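Local coordinates for putative vitamin-B12 independent methionine synthase family protein (Listeria monocytogenes, PDB 1YPX), which probably acts as a zinc-dependent methyltransferase of the cobalamin-independent methionine synthase family, with a fold resembling a TIM barrel, at residues G297-K302 with A310-R315. Numbering follows the deposited sequence.
Sequences GLITSK and AAIKAR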
# COMPACT_ATOMS: atom_id res chain seq x y z
N GLY A 297 9.89 -4.35 7.01
CA GLY A 297 9.46 -5.62 6.44
C GLY A 297 10.57 -6.63 6.51
O GLY A 297 11.22 -6.92 5.50
N LEU A 298 10.80 -7.17 7.70
CA LEU A 298 11.87 -8.14 7.92
C LEU A 298 11.45 -9.59 7.78
O LEU A 298 12.29 -10.48 7.90
CB LEU A 298 12.47 -7.94 9.32
CG LEU A 298 12.74 -6.48 9.70
CD1 LEU A 298 13.40 -6.42 11.07
CD2 LEU A 298 13.62 -5.84 8.64
N ILE A 299 10.17 -9.84 7.53
CA ILE A 299 9.69 -11.23 7.38
C ILE A 299 9.51 -11.61 5.91
O ILE A 299 8.65 -11.06 5.22
CB ILE A 299 8.34 -11.46 8.15
CG1 ILE A 299 8.58 -11.61 9.66
CG2 ILE A 299 7.67 -12.74 7.68
CD1 ILE A 299 9.31 -10.47 10.34
N THR A 300 10.33 -12.54 5.43
CA THR A 300 10.26 -13.00 4.04
C THR A 300 8.85 -13.50 3.75
O THR A 300 8.35 -14.39 4.42
CB THR A 300 11.25 -14.17 3.75
OG1 THR A 300 10.96 -15.27 4.63
CG2 THR A 300 12.69 -13.72 3.97
N SER A 301 8.23 -12.91 2.74
CA SER A 301 6.87 -13.26 2.37
C SER A 301 6.80 -14.04 1.06
O SER A 301 5.72 -14.23 0.49
CB SER A 301 6.03 -11.99 2.26
OG SER A 301 6.65 -11.05 1.40
N LYS A 302 7.96 -14.48 0.58
CA LYS A 302 8.04 -15.24 -0.66
C LYS A 302 8.60 -16.64 -0.44
O LYS A 302 8.02 -17.62 -0.91
CB LYS A 302 8.91 -14.50 -1.69
CG LYS A 302 8.28 -13.22 -2.21
CD LYS A 302 9.00 -12.69 -3.45
CE LYS A 302 10.46 -12.36 -3.17
NZ LYS A 302 11.10 -11.72 -4.35
N ALA A 310 16.54 -14.35 16.10
CA ALA A 310 17.57 -13.49 16.68
C ALA A 310 18.05 -12.46 15.66
O ALA A 310 18.45 -11.36 16.03
CB ALA A 310 18.74 -14.35 17.15
N ALA A 311 17.99 -12.82 14.38
CA ALA A 311 18.41 -11.93 13.32
C ALA A 311 17.47 -10.73 13.25
O ALA A 311 17.92 -9.58 13.27
CB ALA A 311 18.41 -12.68 11.99
N ILE A 312 16.17 -11.00 13.18
CA ILE A 312 15.14 -9.95 13.11
C ILE A 312 15.22 -9.02 14.33
O ILE A 312 15.18 -7.80 14.19
CB ILE A 312 13.72 -10.57 13.06
CG1 ILE A 312 13.55 -11.40 11.78
CG2 ILE A 312 12.67 -9.48 13.13
CD1 ILE A 312 12.38 -12.38 11.82
N LYS A 313 15.34 -9.60 15.52
CA LYS A 313 15.44 -8.83 16.75
C LYS A 313 16.68 -7.94 16.73
O LYS A 313 16.66 -6.80 17.18
CB LYS A 313 15.49 -9.75 17.98
CG LYS A 313 14.23 -10.59 18.24
CD LYS A 313 14.47 -11.59 19.38
CE LYS A 313 13.19 -12.25 19.86
NZ LYS A 313 13.42 -13.02 21.14
N ALA A 314 17.78 -8.47 16.20
CA ALA A 314 19.01 -7.69 16.12
C ALA A 314 18.78 -6.55 15.14
O ALA A 314 19.03 -5.38 15.45
CB ALA A 314 20.17 -8.57 15.65
N ARG A 315 18.28 -6.92 13.95
CA ARG A 315 17.99 -5.98 12.87
C ARG A 315 17.10 -4.83 13.35
O ARG A 315 17.36 -3.66 13.04
CB ARG A 315 17.32 -6.74 11.72
CG ARG A 315 17.91 -6.44 10.35
CD ARG A 315 18.37 -7.72 9.65
NE ARG A 315 19.83 -7.76 9.48
CZ ARG A 315 20.52 -6.95 8.68
NH1 ARG A 315 19.90 -6.02 7.97
NH2 ARG A 315 21.85 -7.07 8.60
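With CG set opposite its own carbonyl carbon (chi1 -45°), Leu-298 extends toward the start of helix 310-322, where the chi1 of -63° in Ile-312 leaves CG2 opposite the backbone N, facing Leu-298, and sends the CG1-CD1 arm to Ile-299. The side chains of Leu-298 and Ile-312 run past each other in opposite directions, and the methyl CD1 of Leu-298 lies 3.8 Å from CG2 of Ile-312. The same leucine methyl also reaches CB of Arg-315 at 4.0 Å, one helical turn further on; the arginine contributes the root of its chain here, while its guanidinium end leads away. Ile-299 adds a second apolar touch, its CD1 meeting CD1 of Ile-312 at 3.9 Å, with the two side chains crossing at about a right angle. No hydrogen bond links the segments, and the 191 Å² they bury rests on aliphatic packing. The axes of the short segments 297-299 and 310-315 approach to 9.3 Å, and their directions are 163° apart, nearly antiparallel, as where a barrel strand is followed by the helix that returns along its outside. Consistent with a TIM-barrel-like beta-alpha unit, strand 293-299 sits between the parallel strands 268-272 and 328-332; Leu-298 and Ile-299 also pack on Leu-330, and Tyr-356 of helix 347-364 touches both Ile-299 and Ile-312, joining the neighbouring outer helix to this interface.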